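Local coordinates for protein tryptophane-5-halogenase (Microbispora sp. ATCC PTA-5024, PDB 5UAO) that probably uses FAD to chlorinate a tryptophan of a lanthipeptide precursor at the 5 position during NAI-107 biosynthesis, at residues 439-443 with 462-466; 294-298 with 309-313; 100-104 with 153-157. All blocks are in the same frame, centred on the assembly; numbering follows the deposited sequence.

Interaction 1: 439-443 with 462-466; sequences APLTG and LEGVD
With chi1 at -84°, Asp-466 carries its carboxylate anti to its own carbonyl carbon and off the helix toward residues 440-442, while chi1 of 47° sets Thr-442 OG1 between the backbone N and the carbonyl carbon, facing that carboxylate. Three hydrogen bonds result. Leu-441 N gives to Asp-466 OD1 at 2.7 Å, on the syn side but somewhat out of the carboxylate plane. Thr-442 N reaches the syn lone pair of Asp-466 OD2 at 2.7 Å. From the anti side, and tilted 26° from the plane, Thr-442 OG1 donates to the same Asp-466 OD2 at 2.7 Å. OD2 is thus gripped twice, and two successive amides fix the rotation of the buried carboxylate, which would probably help to keep it ionised. Pro-440, after a cis peptide bond, lays CB against Asp-466 OD2 at 3.3 Å. Beside the polar cluster the contact turns apolar: Leu-441 CD1 meets Leu-462 CD2 at 4.0 Å, the two side chains crossing at about a right angle, and Thr-442 CG2 rests on Leu-462 CB. The arrangement is that of an interhelical loop whose 3-10 turn, 441-443, has its first amides bonded by an aspartate of helix 461-471.

Interaction 2: 294-298 with 309-313; sequences HLGYV and AAAEM
The Tyr-297 ring stands out from its strand toward helix 309-313 and meets the carboxylate of Glu-312 crosswise, the two planes 78° apart. Tyr-297 OH donates to Glu-312 OE1 at 2.7 Å, coming from above the carboxylate, 44° out of its plane. An extended Glu-312 chain, with CG anti to the backbone N, brings the acid to the phenol. Along the ring edge lies the helix backbone: Ala-309 O sits in the ring plane, 3.3 Å from Tyr-297 CD2, and Ala-309 CB packs 3.8 Å from Tyr-297 CE2. Met-313 runs fully extended toward the strand, passing its SD 3.9 Å from Tyr-297 CB and ending with CE 3.5 Å from Leu-295 CB. Its methyl also comes near Gly-296 N. The buried polar pair has further partners: Ala-281 N bonds to Tyr-297 OH and Asn-280 N to Glu-312 OE2, both at the turn between strands 274-279 and 282-288. Strand and helix run at 131° to each other. This is a helix packed on one face of a mixed beta-sheet, in the FAD-binding halogenase fold; Gly-296 lies about 7 Å from the bound FAD.

Interaction 3: 100-104 with 153-157; sequences TWKLG and RVPVY
Trp-101 and Leu-103 on one side, and Val-154, Val-156, Pro-155 and the carbonyl of Arg-153 on the other, form a largely apolar first shell. The six-membered end of the indole does the touching. Trp-101 CZ3 lies 4.0 Å from Val-154 CG2, which sits at the ring edge in the indole plane, and it is equally far, 4.0 Å, from Val-156 CG2, which approaches obliquely. Both valines cross the indole at about a right angle. The CG1 methyl of Val-154 comes 4.1 Å from Trp-101 CE3, so both branches of this valine border the ring. Leu-103 contributes a single methyl: with CG anti to the carbonyl carbon (chi1 -65°) and the chain extended beyond it (chi2 -173°), Leu-103 CD1 reaches Arg-153 O at 3.7 Å, with Val-154 CG1 and Pro-155 CD farther off at 4.4 Å each.

One step out, Pro-155 is the centre of an inverse gamma turn, closed by Val-156 N bonding to Val-154 O at 2.8 Å, which presents both valines to the indole. The indole is positioned by a hydrogen bond between Trp-101 NE1 and Tyr-94 OH and by an edge-to-face stack with Tyr-512. Around the whole, Leu-148 of helix 144-151 covers Leu-103 and Pro-155, helix 505-514 lies against Trp-101 and Val-154, strand 173-175 pairs with strand 100-102, and the polypeptide leaves through Val-156 into the hairpin of strands 156-159 and 162-165.

How the interactions relate
All three contacts are largely buried, and none touches another: the nearest atoms of interactions 2 and 3 are about 9 Å apart, while interactions 1 and 2 keep about 19 Å. Interaction 2, buried at every touching residue, packs a helix on the seven-stranded sheet near the FAD; 100-104 of interaction 3 runs into strand 104-108 of that same sheet. Interaction 1, with partly exposed Thr-442 and Glu-463, joins a loop to a helix in the helical part of the chain. Both 462-466 and 309-313 put an acid to use, the first for backbone amides and a hydroxyl, the second for a phenol. Interaction 3 has no hydrogen bond across it and relies on methyls packed against an indole and a leucine.

Interaction 1: 439-443 with 462-466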
# COMPACT_ATOMS: atom_id res chain seq x y z
N ALA A 439 16.78 12.75 7.69
CA ALA A 439 16.79 12.58 6.22
C ALA A 439 18.06 11.82 5.75
O ALA A 439 19.11 11.92 6.37
CB ALA A 439 16.73 13.96 5.57
N PRO A 440 17.97 11.06 4.69
CA PRO A 440 16.84 10.81 3.81
C PRO A 440 15.92 9.74 4.42
O PRO A 440 16.39 8.85 5.15
CB PRO A 440 17.49 10.20 2.58
CG PRO A 440 18.70 9.52 3.09
CD PRO A 440 19.14 10.27 4.29
N LEU A 441 14.66 9.80 4.06
CA LEU A 441 13.70 8.83 4.53
C LEU A 441 14.06 7.48 4.07
O LEU A 441 13.81 6.48 4.77
CB LEU A 441 12.30 9.18 4.00
CG LEU A 441 11.66 10.44 4.58
CD1 LEU A 441 10.51 10.91 3.66
CD2 LEU A 441 11.19 10.17 5.99
N THR A 442 14.64 7.38 2.89
CA THR A 442 15.12 6.08 2.39
C THR A 442 16.29 5.49 3.26
O THR A 442 16.57 4.32 3.11
CB THR A 442 15.62 6.13 0.93
OG1 THR A 442 16.49 7.27 0.70
CG2 THR A 442 14.40 6.21 0.01
N GLY A 443 16.90 6.30 4.14
CA GLY A 443 17.91 5.80 5.08
C GLY A 443 17.35 5.41 6.44
O GLY A 443 18.08 4.88 7.28
N LEU A 462 9.56 6.99 -2.19
CA LEU A 462 10.25 7.75 -1.20
C LEU A 462 11.53 8.32 -1.76
O LEU A 462 11.93 9.42 -1.36
CB LEU A 462 10.64 6.89 -0.00
CG LEU A 462 9.53 6.61 0.95
CD1 LEU A 462 10.13 5.73 2.03
CD2 LEU A 462 8.96 7.92 1.51
N GLU A 463 12.19 7.58 -2.65
CA GLU A 463 13.44 8.06 -3.27
C GLU A 463 13.21 9.37 -4.04
O GLU A 463 14.03 10.26 -4.04
CB GLU A 463 14.14 6.94 -4.13
CG GLU A 463 13.40 6.36 -5.32
CD GLU A 463 12.34 5.27 -4.99
OE1 GLU A 463 12.03 5.07 -3.80
OE2 GLU A 463 11.78 4.62 -5.93
N GLY A 464 12.06 9.51 -4.69
CA GLY A 464 11.78 10.71 -5.42
C GLY A 464 11.55 11.88 -4.48
O GLY A 464 12.03 13.00 -4.72
N VAL A 465 10.82 11.62 -3.42
CA VAL A 465 10.58 12.67 -2.38
C VAL A 465 11.91 13.10 -1.75
O VAL A 465 12.20 14.31 -1.64
CB VAL A 465 9.62 12.17 -1.28
CG1 VAL A 465 9.45 13.24 -0.18
CG2 VAL A 465 8.24 11.86 -1.91
N ASP A 466 12.74 12.14 -1.36
CA ASP A 466 14.06 12.45 -0.80
C ASP A 466 14.91 13.30 -1.78
O ASP A 466 15.57 14.25 -1.38
CB ASP A 466 14.80 11.17 -0.52
CG ASP A 466 14.46 10.52 0.87
OD1 ASP A 466 14.03 11.17 1.88
OD2 ASP A 466 14.72 9.30 0.94

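Interaction 2: 294-298 with 309-313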
# COMPACT_ATOMS: atom_id res chain seq x y z
N HIS A 294 12.74 20.25 -27.84
CA HIS A 294 11.37 20.72 -27.68
C HIS A 294 11.23 21.36 -26.28
O HIS A 294 11.55 20.77 -25.25
CB HIS A 294 10.40 19.62 -27.85
CG HIS A 294 10.30 19.11 -29.23
ND1 HIS A 294 9.30 18.25 -29.63
CD2 HIS A 294 11.04 19.35 -30.34
CE1 HIS A 294 9.39 18.03 -30.93
NE2 HIS A 294 10.50 18.59 -31.35
N LEU A 295 10.78 22.60 -26.26
CA LEU A 295 10.71 23.36 -25.03
C LEU A 295 9.27 23.77 -24.72
O LEU A 295 8.44 23.97 -25.61
CB LEU A 295 11.61 24.60 -25.15
CG LEU A 295 13.06 24.38 -24.79
CD1 LEU A 295 13.81 23.55 -25.79
CD2 LEU A 295 13.73 25.74 -24.74
N GLY A 296 9.00 24.00 -23.43
CA GLY A 296 7.75 24.59 -23.00
C GLY A 296 7.85 25.32 -21.68
O GLY A 296 8.25 24.74 -20.66
N TYR A 297 7.50 26.59 -21.71
CA TYR A 297 7.43 27.41 -20.51
C TYR A 297 6.02 27.34 -19.95
O TYR A 297 5.05 27.88 -20.50
CB TYR A 297 7.80 28.84 -20.86
CG TYR A 297 7.80 29.83 -19.77
CD1 TYR A 297 7.63 29.48 -18.44
CD2 TYR A 297 8.10 31.18 -20.06
CE1 TYR A 297 7.66 30.43 -17.44
CE2 TYR A 297 8.17 32.11 -19.06
CZ TYR A 297 7.99 31.73 -17.76
OH TYR A 297 8.05 32.68 -16.76
N VAL A 298 5.94 26.57 -18.89
CA VAL A 298 4.75 26.41 -18.08
C VAL A 298 4.70 27.57 -17.08
O VAL A 298 5.62 27.76 -16.27
CB VAL A 298 4.83 25.04 -17.31
CG1 VAL A 298 3.74 24.91 -16.25
CG2 VAL A 298 4.69 23.86 -18.28
N ALA A 309 5.67 35.96 -21.46
CA ALA A 309 6.27 34.62 -21.21
C ALA A 309 7.09 34.15 -22.38
O ALA A 309 8.21 33.71 -22.21
CB ALA A 309 5.19 33.58 -20.95
N ALA A 310 6.53 34.29 -23.58
CA ALA A 310 7.28 34.00 -24.79
C ALA A 310 8.55 34.85 -24.91
O ALA A 310 9.61 34.31 -25.25
CB ALA A 310 6.41 34.09 -26.01
N ALA A 311 8.51 36.11 -24.46
CA ALA A 311 9.69 36.98 -24.50
C ALA A 311 10.77 36.55 -23.51
O ALA A 311 11.97 36.61 -23.82
CB ALA A 311 9.33 38.47 -24.24
N GLU A 312 10.34 36.12 -22.31
CA GLU A 312 11.25 35.60 -21.30
C GLU A 312 11.91 34.30 -21.82
O GLU A 312 13.10 34.08 -21.67
CB GLU A 312 10.52 35.34 -20.01
CG GLU A 312 11.46 35.03 -18.87
CD GLU A 312 10.76 34.41 -17.70
OE1 GLU A 312 9.57 34.76 -17.46
OE2 GLU A 312 11.44 33.66 -16.93
N MET A 313 11.12 33.44 -22.40
CA MET A 313 11.63 32.17 -22.89
C MET A 313 12.74 32.40 -23.95
O MET A 313 13.75 31.70 -23.97
CB MET A 313 10.43 31.41 -23.48
CG MET A 313 10.74 30.03 -23.97
SD MET A 313 9.20 29.21 -24.49
CE MET A 313 9.79 27.59 -24.75

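Interaction 3: 100-104 with 153-157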
# COMPACT_ATOMS: atom_id res chain seq x y z
N THR A 100 14.27 9.31 -28.20
CA THR A 100 15.46 9.47 -27.41
C THR A 100 15.27 8.96 -25.98
O THR A 100 14.16 8.51 -25.58
CB THR A 100 15.91 10.92 -27.34
OG1 THR A 100 14.84 11.66 -26.83
CG2 THR A 100 16.22 11.42 -28.71
N TRP A 101 16.34 9.01 -25.21
CA TRP A 101 16.40 8.35 -23.97
C TRP A 101 16.41 9.36 -22.84
O TRP A 101 17.09 10.39 -22.91
CB TRP A 101 17.61 7.42 -23.82
CG TRP A 101 17.59 6.23 -24.71
CD1 TRP A 101 16.53 5.65 -25.35
CD2 TRP A 101 18.75 5.51 -25.12
NE1 TRP A 101 16.99 4.56 -26.15
CE2 TRP A 101 18.34 4.48 -26.02
CE3 TRP A 101 20.10 5.65 -24.82
CZ2 TRP A 101 19.25 3.56 -26.57
CZ3 TRP A 101 20.99 4.73 -25.36
CH2 TRP A 101 20.55 3.70 -26.23
N LYS A 102 15.69 8.98 -21.80
CA LYS A 102 15.57 9.81 -20.56
C LYS A 102 16.04 8.99 -19.35
O LYS A 102 15.43 7.98 -19.00
CB LYS A 102 14.15 10.26 -20.42
CG LYS A 102 13.89 11.11 -19.20
CD LYS A 102 12.40 11.20 -18.89
CE LYS A 102 12.16 12.00 -17.64
NZ LYS A 102 10.72 11.90 -17.27
N LEU A 103 17.19 9.34 -18.80
CA LEU A 103 17.82 8.69 -17.68
C LEU A 103 17.30 9.33 -16.39
O LEU A 103 17.46 8.78 -15.26
CB LEU A 103 19.35 8.90 -17.73
CG LEU A 103 20.08 8.25 -18.91
CD1 LEU A 103 21.57 8.37 -18.78
CD2 LEU A 103 19.69 6.81 -18.97
N GLY A 104 16.66 10.46 -16.57
CA GLY A 104 16.07 11.21 -15.46
C GLY A 104 15.74 12.64 -15.84
O GLY A 104 15.57 12.97 -17.02
N ARG A 153 26.32 11.35 -20.82
CA ARG A 153 26.67 10.11 -21.51
C ARG A 153 25.62 9.08 -21.16
O ARG A 153 24.77 9.32 -20.27
CB ARG A 153 28.10 9.68 -21.06
CG ARG A 153 29.20 10.44 -21.77
CD ARG A 153 30.54 10.14 -21.14
NE ARG A 153 31.57 11.04 -21.64
CZ ARG A 153 32.10 10.97 -22.85
NH1 ARG A 153 31.71 10.04 -23.71
NH2 ARG A 153 33.02 11.87 -23.23
N VAL A 154 25.66 7.93 -21.82
CA VAL A 154 24.68 6.87 -21.63
C VAL A 154 25.42 5.54 -21.41
O VAL A 154 26.54 5.40 -21.88
CB VAL A 154 23.68 6.76 -22.80
CG1 VAL A 154 22.86 8.02 -23.00
CG2 VAL A 154 24.38 6.42 -24.13
N PRO A 155 24.81 4.58 -20.70
CA PRO A 155 25.56 3.40 -20.26
C PRO A 155 25.63 2.29 -21.37
O PRO A 155 25.08 1.18 -21.25
CB PRO A 155 24.81 3.00 -18.99
CG PRO A 155 23.35 3.37 -19.28
CD PRO A 155 23.45 4.62 -20.09
N VAL A 156 26.23 2.69 -22.48
CA VAL A 156 26.40 1.84 -23.66
C VAL A 156 27.87 2.04 -24.02
O VAL A 156 28.41 3.15 -23.86
CB VAL A 156 25.50 2.25 -24.84
CG1 VAL A 156 25.67 1.27 -26.03
CG2 VAL A 156 24.04 2.29 -24.42
N TYR A 157 28.52 0.96 -24.46
CA TYR A 157 30.00 0.92 -24.58
C TYR A 157 30.41 0.14 -25.80
O TYR A 157 29.83 -0.91 -26.09
CB TYR A 157 30.58 0.25 -23.36
CG TYR A 157 30.16 0.92 -22.06
CD1 TYR A 157 28.96 0.58 -21.41
CD2 TYR A 157 30.95 1.94 -21.49
CE1 TYR A 157 28.58 1.22 -20.24
CE2 TYR A 157 30.57 2.58 -20.31
CZ TYR A 157 29.38 2.24 -19.71
OH TYR A 157 29.01 2.86 -18.55